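PDB 5DIY: hyaluronidase from Thermobaculum terrenum, which probably removes N-acetylglucosamine from O-GlcNAc-modified proteins, acting as a hexosaminidase of glycoside hydrolase family 84. Local coordinates for residues C[268-271]-C[272-276]; C[28-32]-C[33-37]; C[280-284]-C[285-289]; C[229-232]-C[233-236]. All coordinates share one frame; numbering follows the deposited sequence.

Contact 1: C[268-271]-C[272-276]; sequences PLYT and FAQYL
The F272 ring has the L269 carbonyl at its edge, near the ring plane, while L276 CD1 lies over one face, 3.5 Å above it and offset toward the rim, and Y240 meets the same ring edge-to-face. The L269 side chain runs alongside the ring, pointing the same way, with L269 CD2 and F272 CD2 4.1 Å apart. The other flat pair is one full turn apart: the Y270 ring and the Q274 amide stand with their planes 50° to each other, Y270 CE1 being 3.6 Å from Q274 CD. Y270 reaches there with CG anti to the backbone N (chi1 -174°), and Q274 NE2 is tied to S287 OG. On the backbone side, P268 O takes two donors, F272 N at 2.9 Å in the carbonyl plane and T271 OG1 at 2.6 Å. T271 holds OG1 between its backbone N and carbonyl carbon (chi1 67°), near enough to fold back on that oxygen, and the same hydroxyl meets Y240 N. Helix 262-277, which follows the last strand of the barrel, turns L269 and F272 inward onto strand 251-256, L269 also onto I9 of strand 6-11, and Y270 outward onto Q290, A291 and T294 of helix 284-296.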
loop_
_atom_site.group_PDB
_atom_site.type_symbol
_atom_site.label_atom_id
_atom_site.label_comp_id
_atom_site.label_asym_id
_atom_site.label_seq_id
_atom_site.Cartn_x
_atom_site.Cartn_y
_atom_site.Cartn_z
ATOM N N PRO C 268 3.535 -7.287 6.343
ATOM C CA PRO C 268 4.615 -6.593 5.622
ATOM C C PRO C 268 5.494 -5.701 6.494
ATOM O O PRO C 268 6.694 -5.590 6.224
ATOM C CB PRO C 268 3.867 -5.754 4.573
ATOM C CG PRO C 268 2.487 -5.624 5.096
ATOM C CD PRO C 268 2.214 -6.904 5.814
ATOM N N LEU C 269 4.922 -5.081 7.529
ATOM C CA LEU C 269 5.717 -4.270 8.472
ATOM C C LEU C 269 6.767 -5.090 9.226
ATOM O O LEU C 269 7.873 -4.593 9.480
ATOM C CB LEU C 269 4.825 -3.492 9.449
ATOM C CG LEU C 269 3.993 -2.348 8.849
ATOM C CD1 LEU C 269 3.079 -1.772 9.921
ATOM C CD2 LEU C 269 4.864 -1.261 8.230
ATOM N N TYR C 270 6.432 -6.335 9.569
ATOM C CA TYR C 270 7.411 -7.269 10.135
ATOM C C TYR C 270 8.620 -7.411 9.208
ATOM O O TYR C 270 9.758 -7.330 9.657
ATOM C CB TYR C 270 6.779 -8.645 10.399
ATOM C CG TYR C 270 7.678 -9.626 11.124
ATOM C CD1 TYR C 270 8.673 -10.331 10.445
ATOM C CD2 TYR C 270 7.534 -9.858 12.495
ATOM C CE1 TYR C 270 9.499 -11.224 11.102
ATOM C CE2 TYR C 270 8.356 -10.759 13.162
ATOM C CZ TYR C 270 9.335 -11.440 12.460
ATOM O OH TYR C 270 10.163 -12.339 13.098
ATOM N N THR C 271 8.360 -7.610 7.917
ATOM C CA THR C 271 9.429 -7.805 6.934
ATOM C C THR C 271 10.230 -6.520 6.715
ATOM O O THR C 271 11.457 -6.557 6.573
ATOM C CB THR C 271 8.903 -8.356 5.586
ATOM O OG1 THR C 271 8.065 -7.389 4.925
ATOM C CG2 THR C 271 8.135 -9.658 5.801
ATOM N N PHE C 272 9.515 -5.403 6.681
ATOM C CA PHE C 272 10.108 -4.066 6.648
ATOM C C PHE C 272 11.095 -3.869 7.804
ATOM O O PHE C 272 12.228 -3.451 7.577
ATOM C CB PHE C 272 8.973 -3.032 6.649
ATOM C CG PHE C 272 9.397 -1.612 6.914
ATOM C CD1 PHE C 272 10.131 -0.899 5.976
ATOM C CD2 PHE C 272 8.996 -0.960 8.082
ATOM C CE1 PHE C 272 10.498 0.428 6.205
ATOM C CE2 PHE C 272 9.356 0.365 8.320
ATOM C CZ PHE C 272 10.108 1.063 7.377
ATOM N N ALA C 273 10.677 -4.224 9.020
ATOM C CA ALA C 273 11.532 -4.121 10.220
ATOM C C ALA C 273 12.781 -5.007 10.163
ATOM O O ALA C 273 13.858 -4.594 10.600
ATOM C CB ALA C 273 10.728 -4.439 11.473
ATOM N N GLN C 274 12.636 -6.223 9.638
ATOM C CA GLN C 274 13.789 -7.106 9.445
ATOM C C GLN C 274 14.771 -6.546 8.416
ATOM O O GLN C 274 15.982 -6.632 8.624
ATOM C CB GLN C 274 13.359 -8.526 9.061
ATOM C CG GLN C 274 12.691 -9.284 10.207
ATOM C CD GLN C 274 12.881 -10.785 10.114
ATOM O OE1 GLN C 274 13.328 -11.431 11.066
ATOM N NE2 GLN C 274 12.543 -11.349 8.967
ATOM N N TYR C 275 14.257 -5.969 7.324
ATOM C CA TYR C 275 15.114 -5.298 6.337
ATOM C C TYR C 275 15.909 -4.175 6.993
ATOM O O TYR C 275 17.118 -4.087 6.799
ATOM C CB TYR C 275 14.310 -4.734 5.145
ATOM C CG TYR C 275 15.092 -3.728 4.317
ATOM C CD1 TYR C 275 15.995 -4.147 3.334
ATOM C CD2 TYR C 275 14.969 -2.352 4.553
ATOM C CE1 TYR C 275 16.731 -3.231 2.592
ATOM C CE2 TYR C 275 15.694 -1.430 3.815
ATOM C CZ TYR C 275 16.576 -1.868 2.838
ATOM O OH TYR C 275 17.285 -0.945 2.110
ATOM N N LEU C 276 15.234 -3.319 7.759
ATOM C CA LEU C 276 15.910 -2.203 8.433
ATOM C C LEU C 276 16.984 -2.698 9.408
ATOM O O LEU C 276 18.050 -2.093 9.506
ATOM C CB LEU C 276 14.920 -1.313 9.184
ATOM C CG LEU C 276 13.838 -0.584 8.379
ATOM C CD1 LEU C 276 12.830 0.029 9.337
ATOM C CD2 LEU C 276 14.421 0.463 7.433
#

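Contact 2: C[28-32]-C[33-37]; sequences EFMQA and NNLNA
M30 O receives L35 N at 2.8 Å and Q31 O receives N34 N at 3.3 Å, the two bonds of a Schellman motif, in which N34 takes positive phi (59°) and the chain leaves helix 20-32. The reversal brings M30 and L35 together, their side chains crossing at about a right angle with M30 CB 3.8 Å from L35 CB and M30 CG 4.0 Å from L35 CD1. This is the apolar pairing that usually accompanies such a helix end. Farther out, M30 bends at chi3 (79°), which carries CE round to the carbonyl of A37, where strand 37-40 begins. On another side of the helix end, one end of the N33 amide comes over a face of the F29 ring, toward its rim, the planes tilted 52° apart, while N33 N bonds to F29 O at 3.2 Å. Replacing F29 by an alanine would probably leave the end of the N33 amide without the ring beneath it and open a gap beside K266 and Y270 of helix 262-277. The chemistry is that of a neatly finished helix: the amides of N33, N34 and L35 supply donors to the carbonyls of F29, Q31 and M30, a water lies 2.9 Å from Q31 O, and M30 and L35 bury apolar surface against strand 6-11.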
loop_
_atom_site.group_PDB
_atom_site.type_symbol
_atom_site.label_atom_id
_atom_site.label_comp_id
_atom_site.label_asym_id
_atom_site.label_seq_id
_atom_site.Cartn_x
_atom_site.Cartn_y
_atom_site.Cartn_z
ATOM N N GLU C 28 3.399 -1.466 20.668
ATOM C CA GLU C 28 3.947 -2.714 21.221
ATOM C C GLU C 28 4.568 -3.586 20.126
ATOM O O GLU C 28 5.668 -4.104 20.302
ATOM C CB GLU C 28 2.877 -3.497 21.987
ATOM C CG GLU C 28 2.436 -2.801 23.270
ATOM C CD GLU C 28 1.219 -3.427 23.932
ATOM O OE1 GLU C 28 0.507 -4.241 23.298
ATOM O OE2 GLU C 28 0.962 -3.081 25.104
ATOM N N PHE C 29 3.870 -3.735 18.999
ATOM C CA PHE C 29 4.429 -4.410 17.817
ATOM C C PHE C 29 5.729 -3.739 17.339
ATOM O O PHE C 29 6.708 -4.424 17.017
ATOM C CB PHE C 29 3.397 -4.459 16.680
ATOM C CG PHE C 29 3.958 -4.945 15.366
ATOM C CD1 PHE C 29 4.018 -6.304 15.077
ATOM C CD2 PHE C 29 4.424 -4.037 14.414
ATOM C CE1 PHE C 29 4.539 -6.750 13.868
ATOM C CE2 PHE C 29 4.947 -4.479 13.204
ATOM C CZ PHE C 29 5.004 -5.840 12.932
ATOM N N MET C 30 5.731 -2.408 17.300
ATOM C CA MET C 30 6.929 -1.646 16.924
ATOM C C MET C 30 8.125 -1.950 17.836
ATOM O O MET C 30 9.228 -2.202 17.347
ATOM C CB MET C 30 6.635 -0.138 16.909
ATOM C CG MET C 30 5.834 0.311 15.700
ATOM S SD MET C 30 5.263 2.012 15.824
ATOM C CE MET C 30 6.760 2.899 15.394
ATOM N N GLN C 31 7.904 -1.951 19.152
ATOM C CA GLN C 31 8.985 -2.259 20.098
ATOM C C GLN C 31 9.493 -3.693 19.937
ATOM O O GLN C 31 10.706 -3.917 19.992
ATOM C CB GLN C 31 8.579 -2.016 21.555
ATOM C CG GLN C 31 9.729 -2.257 22.536
ATOM C CD GLN C 31 9.397 -1.883 23.968
ATOM O OE1 GLN C 31 8.256 -2.020 24.414
ATOM N NE2 GLN C 31 10.407 -1.429 24.707
ATOM N N ALA C 32 8.579 -4.649 19.741
ATOM C CA ALA C 32 8.966 -6.056 19.493
ATOM C C ALA C 32 9.905 -6.235 18.301
ATOM O O ALA C 32 10.760 -7.127 18.318
ATOM C CB ALA C 32 7.734 -6.939 19.317
ATOM N N ASN C 33 9.737 -5.384 17.282
ATOM C CA ASN C 33 10.506 -5.442 16.039
ATOM C C ASN C 33 11.538 -4.309 15.869
ATOM O O ASN C 33 12.079 -4.123 14.788
ATOM C CB ASN C 33 9.516 -5.473 14.868
ATOM C CG ASN C 33 8.645 -6.717 14.889
ATOM O OD1 ASN C 33 7.447 -6.664 15.205
ATOM N ND2 ASN C 33 9.255 -7.856 14.584
ATOM N N ASN C 34 11.826 -3.581 16.947
ATOM C CA ASN C 34 12.838 -2.518 16.964
ATOM C C ASN C 34 12.560 -1.384 15.954
ATOM O O ASN C 34 13.476 -0.869 15.300
ATOM C CB ASN C 34 14.249 -3.118 16.785
ATOM C CG ASN C 34 15.358 -2.171 17.224
ATOM O OD1 ASN C 34 15.182 -1.357 18.130
ATOM N ND2 ASN C 34 16.510 -2.271 16.571
ATOM N N LEU C 35 11.282 -1.020 15.829
ATOM C CA LEU C 35 10.889 0.201 15.126
ATOM C C LEU C 35 10.800 1.285 16.189
ATOM O O LEU C 35 10.119 1.092 17.193
ATOM C CB LEU C 35 9.547 0.023 14.414
ATOM C CG LEU C 35 9.523 -1.019 13.290
ATOM C CD1 LEU C 35 8.105 -1.270 12.806
ATOM C CD2 LEU C 35 10.408 -0.588 12.134
ATOM N N ASN C 36 11.484 2.409 15.974
ATOM C CA ASN C 36 11.692 3.410 17.035
ATOM C C ASN C 36 11.111 4.804 16.760
ATOM O O ASN C 36 11.488 5.772 17.428
ATOM C CB ASN C 36 13.192 3.532 17.323
ATOM C CG ASN C 36 13.952 4.211 16.200
ATOM O OD1 ASN C 36 13.436 4.378 15.093
ATOM N ND2 ASN C 36 15.182 4.602 16.477
ATOM N N ALA C 37 10.201 4.911 15.790
ATOM C CA ALA C 37 9.705 6.221 15.369
ATOM C C ALA C 37 8.299 6.144 14.796
ATOM O O ALA C 37 8.022 5.300 13.949
ATOM C CB ALA C 37 10.656 6.818 14.343
HETATM O O HOH W 1 12.866 -2.004 20.545
#

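Contact 3: C[280-284]-C[285-289]; sequences SQYNP and QDSWR
N283 reaches forward to the first turn of the helix it precedes, its OD1 accepting a nearly straight bond from D286 N (2.9 Å, 176°) and a weak one from Q285 N. The side chain gets there with CG anti to the backbone N (chi1 177°), which turns the amide toward the N-terminal end of the helix. N283 O meanwhile takes S287 N at 2.9 Å. The amide also stacks on the D286 carboxylate, the planes only 20° apart and N283 OD1 3.5 Å from D286 CG. An alanine in place of N283 would probably leave the D286 and Q285 amide protons without their acceptor and the D286 carboxylate without its flat partner. P284 follows, a fitting residue here because a first-turn position needs no N-H; its carbonyl accepts W288 N. The ring lies side by side with the Q285 chain, which bends at chi2 to bring Q285 OE1 within 3.6 Å of P284 CG. P284 N sits over one face of the Y282 ring, near its rim, and Y282 CE1 comes within 3.5 Å of S287 CB. Y282 OH bonds to Y240 O. A negative D286 in the first turn probably suits the positive end of the helix dipole. Together this is an asparagine N-cap followed by proline, starting helix 284-296 after the loop that leaves the last helix of the barrel.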
loop_
_atom_site.group_PDB
_atom_site.type_symbol
_atom_site.label_atom_id
_atom_site.label_comp_id
_atom_site.label_asym_id
_atom_site.label_seq_id
_atom_site.Cartn_x
_atom_site.Cartn_y
_atom_site.Cartn_z
ATOM N N SER C 280 21.679 -6.078 4.388
ATOM C CA SER C 280 22.552 -6.942 3.579
ATOM C C SER C 280 22.211 -8.435 3.682
ATOM O O SER C 280 22.521 -9.196 2.764
ATOM C CB SER C 280 24.031 -6.726 3.937
ATOM O OG SER C 280 24.310 -7.188 5.247
ATOM N N GLN C 281 21.601 -8.856 4.791
ATOM C CA GLN C 281 21.168 -10.257 4.965
ATOM C C GLN C 281 19.646 -10.471 4.798
ATOM O O GLN C 281 19.148 -11.574 5.037
ATOM C CB GLN C 281 21.636 -10.784 6.329
ATOM C CG GLN C 281 23.149 -10.906 6.452
ATOM N N TYR C 282 18.920 -9.434 4.374
ATOM C CA TYR C 282 17.458 -9.516 4.204
ATOM C C TYR C 282 17.056 -10.373 3.002
ATOM O O TYR C 282 17.485 -10.100 1.892
ATOM C CB TYR C 282 16.863 -8.114 4.038
ATOM C CG TYR C 282 15.361 -8.099 3.809
ATOM C CD1 TYR C 282 14.480 -8.495 4.814
ATOM C CD2 TYR C 282 14.825 -7.694 2.585
ATOM C CE1 TYR C 282 13.108 -8.487 4.612
ATOM C CE2 TYR C 282 13.454 -7.682 2.369
ATOM C CZ TYR C 282 12.597 -8.078 3.382
ATOM O OH TYR C 282 11.235 -8.058 3.182
ATOM N N ASN C 283 16.238 -11.404 3.240
ATOM C CA ASN C 283 15.583 -12.167 2.166
ATOM C C ASN C 283 14.070 -12.051 2.350
ATOM O O ASN C 283 13.559 -12.471 3.387
ATOM C CB ASN C 283 16.018 -13.636 2.184
ATOM C CG ASN C 283 15.297 -14.480 1.134
ATOM O OD1 ASN C 283 14.087 -14.723 1.227
ATOM N ND2 ASN C 283 16.041 -14.945 0.139
ATOM N N PRO C 284 13.352 -11.494 1.350
ATOM C CA PRO C 284 11.911 -11.229 1.544
ATOM C C PRO C 284 11.036 -12.467 1.777
ATOM O O PRO C 284 10.060 -12.375 2.517
ATOM C CB PRO C 284 11.500 -10.487 0.258
ATOM C CG PRO C 284 12.552 -10.821 -0.743
ATOM C CD PRO C 284 13.819 -11.040 0.030
ATOM N N GLN C 285 11.389 -13.608 1.185
ATOM C CA GLN C 285 10.597 -14.834 1.351
ATOM C C GLN C 285 10.849 -15.463 2.715
ATOM O O GLN C 285 9.906 -15.892 3.368
ATOM C CB GLN C 285 10.872 -15.862 0.239
ATOM C CG GLN C 285 10.271 -15.501 -1.117
ATOM C CD GLN C 285 11.008 -14.376 -1.821
ATOM O OE1 GLN C 285 12.229 -14.264 -1.731
ATOM N NE2 GLN C 285 10.267 -13.531 -2.522
ATOM N N ASP C 286 12.119 -15.526 3.128
ATOM C CA ASP C 286 12.491 -15.973 4.483
ATOM C C ASP C 286 11.777 -15.117 5.529
ATOM O O ASP C 286 11.237 -15.634 6.512
ATOM C CB ASP C 286 14.002 -15.833 4.736
ATOM C CG ASP C 286 14.858 -16.791 3.912
ATOM O OD1 ASP C 286 14.328 -17.636 3.157
ATOM O OD2 ASP C 286 16.095 -16.694 4.041
ATOM N N SER C 287 11.799 -13.802 5.313
ATOM C CA SER C 287 11.227 -12.858 6.266
ATOM C C SER C 287 9.712 -12.988 6.344
ATOM O O SER C 287 9.141 -13.013 7.436
ATOM C CB SER C 287 11.607 -11.426 5.889
ATOM O OG SER C 287 11.236 -10.533 6.919
ATOM N N TRP C 288 9.072 -13.077 5.180
ATOM C CA TRP C 288 7.620 -13.221 5.102
ATOM C C TRP C 288 7.117 -14.491 5.805
ATOM O O TRP C 288 6.085 -14.451 6.471
ATOM C CB TRP C 288 7.159 -13.188 3.646
ATOM C CG TRP C 288 5.700 -12.967 3.476
ATOM C CD1 TRP C 288 5.041 -11.771 3.482
ATOM C CD2 TRP C 288 4.711 -13.973 3.257
ATOM N NE1 TRP C 288 3.693 -11.967 3.286
ATOM C CE2 TRP C 288 3.461 -13.311 3.142
ATOM C CE3 TRP C 288 4.754 -15.370 3.142
ATOM C CZ2 TRP C 288 2.268 -13.998 2.919
ATOM C CZ3 TRP C 288 3.563 -16.058 2.925
ATOM C CH2 TRP C 288 2.334 -15.364 2.811
ATOM N N ARG C 289 7.860 -15.593 5.681
ATOM C CA ARG C 289 7.496 -16.872 6.331
ATOM C C ARG C 289 7.670 -16.844 7.849
ATOM O O ARG C 289 6.833 -17.381 8.578
ATOM C CB ARG C 289 8.299 -18.038 5.740
ATOM C CG ARG C 289 7.926 -18.348 4.300
ATOM C CD ARG C 289 8.965 -19.229 3.617
ATOM N NE ARG C 289 9.114 -20.515 4.300
ATOM C CZ ARG C 289 8.255 -21.539 4.226
ATOM N NH1 ARG C 289 7.148 -21.473 3.486
ATOM N NH2 ARG C 289 8.508 -22.654 4.913
#

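Contact 4: C[229-232]-C[233-236]; sequences GGMM and PELH
Atom OE2 of E234, whose carboxylate lies against the M231 side chain, has two partners: a water 2.9 Å away, which also donates to G230 O, and R435, by a salt bridge. The other oxygen, E234 OE1, accepts H236 NE2 at 2.7 Å through its anti lone pair, only 11° out of the imidazole plane. M231 completes the cluster: its sulfur approaches the imidazole at the edge, with SD 3.9 Å from H236 CE1 and 86° off the ring normal, a Met-aromatic contact in plane rather than over a face. The two side chains cross at about a right angle. A type I turn from M231 to E234 brings those two residues together, closed by E234 N to M231 O at 2.9 Å, with M232 and P233 at its two corners, and H236 follows two residues on. The M231 side chain lies about 4 Å from the bound N-acetylglucosamine and packs on an apolar side chain of the bound peptide, so M231 probably helps line the surroundings of the sugar. H236 ND1 is hydrogen-bonded to P225 O; with NE2 on a carboxylate, both ring nitrogens point at acceptors, which is consistent with a doubly protonated imidazole balancing E234, itself shared with R435.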
loop_
_atom_site.group_PDB
_atom_site.type_symbol
_atom_site.label_atom_id
_atom_site.label_comp_id
_atom_site.label_asym_id
_atom_site.label_seq_id
_atom_site.Cartn_x
_atom_site.Cartn_y
_atom_site.Cartn_z
ATOM N N GLY C 229 -7.221 5.060 -1.480
ATOM C CA GLY C 229 -7.724 5.536 -2.766
ATOM C C GLY C 229 -8.002 4.379 -3.704
ATOM O O GLY C 229 -8.616 3.395 -3.303
ATOM N N GLY C 230 -7.502 4.477 -4.936
ATOM C CA GLY C 230 -7.685 3.427 -5.934
ATOM C C GLY C 230 -6.995 2.102 -5.668
ATOM O O GLY C 230 -7.266 1.126 -6.359
ATOM N N MET C 231 -6.107 2.061 -4.679
ATOM C CA MET C 231 -5.451 0.824 -4.255
ATOM C C MET C 231 -6.230 0.027 -3.204
ATOM O O MET C 231 -5.828 -1.091 -2.888
ATOM C CB MET C 231 -4.051 1.133 -3.707
ATOM C CG MET C 231 -3.114 1.804 -4.705
ATOM S SD MET C 231 -1.446 1.958 -4.035
ATOM C CE MET C 231 -1.749 3.187 -2.759
ATOM N N MET C 232 -7.330 0.573 -2.669
ATOM C CA MET C 232 -8.146 -0.146 -1.654
ATOM C C MET C 232 -8.520 -1.608 -1.990
ATOM O O MET C 232 -8.516 -2.450 -1.101
ATOM C CB MET C 232 -9.399 0.664 -1.267
ATOM C CG MET C 232 -9.155 1.746 -0.219
ATOM S SD MET C 232 -10.677 2.435 0.485
ATOM C CE MET C 232 -11.165 3.534 -0.840
ATOM N N PRO C 233 -8.831 -1.920 -3.262
ATOM C CA PRO C 233 -9.099 -3.325 -3.626
ATOM C C PRO C 233 -7.927 -4.311 -3.467
ATOM O O PRO C 233 -8.160 -5.525 -3.404
ATOM C CB PRO C 233 -9.510 -3.226 -5.091
ATOM C CG PRO C 233 -10.110 -1.874 -5.215
ATOM C CD PRO C 233 -9.262 -1.000 -4.329
ATOM N N GLU C 234 -6.697 -3.803 -3.390
ATOM C CA GLU C 234 -5.502 -4.645 -3.285
ATOM C C GLU C 234 -5.123 -4.917 -1.843
ATOM O O GLU C 234 -4.951 -3.978 -1.065
ATOM C CB GLU C 234 -4.332 -3.960 -3.979
ATOM C CG GLU C 234 -4.567 -3.729 -5.457
ATOM C CD GLU C 234 -3.670 -2.665 -6.055
ATOM O OE1 GLU C 234 -2.658 -2.266 -5.430
ATOM O OE2 GLU C 234 -3.991 -2.239 -7.176
ATOM N N LEU C 235 -4.985 -6.198 -1.488
ATOM C CA LEU C 235 -4.468 -6.574 -0.179
ATOM C C LEU C 235 -2.940 -6.607 -0.238
ATOM O O LEU C 235 -2.344 -7.581 -0.717
ATOM C CB LEU C 235 -5.020 -7.922 0.285
ATOM C CG LEU C 235 -4.575 -8.390 1.673
ATOM C CD1 LEU C 235 -5.043 -7.424 2.754
ATOM C CD2 LEU C 235 -5.074 -9.802 1.945
ATOM N N HIS C 236 -2.317 -5.548 0.272
ATOM C CA HIS C 236 -0.857 -5.422 0.258
ATOM C C HIS C 236 -0.242 -6.125 1.457
ATOM O O HIS C 236 0.209 -5.477 2.414
ATOM C CB HIS C 236 -0.436 -3.952 0.238
ATOM C CG HIS C 236 -0.818 -3.227 -1.013
ATOM N ND1 HIS C 236 -0.866 -1.853 -1.088
ATOM C CD2 HIS C 236 -1.173 -3.682 -2.237
ATOM C CE1 HIS C 236 -1.219 -1.492 -2.308
ATOM N NE2 HIS C 236 -1.416 -2.583 -3.025
HETATM O O HOH W 2 -6.790 -1.563 -7.439
#

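How the contacts relate
Along the chain the order is contact 2, contact 4, contact 1, contact 3, in and just after the eight-stranded parallel (beta/alpha) barrel. Contact 1, on helix 262-277, is the common neighbour. Contact 2, at the end of helix 20-32, meets it through Y270 with N33 and L276 with L35, centres about 10 Å apart, so the first and last helices of the barrel pack side by side. Contact 3, its centre about 9 Å from that of contact 1, begins the next helix, 284-296, and joins through T271 with Y282. Contact 4 is in the loop between the last two barrel strands, centres about 20 Å apart, touching contact 1 through H236 O and P268 CG. Of the four, contact 4 lies nearest the bound sugar.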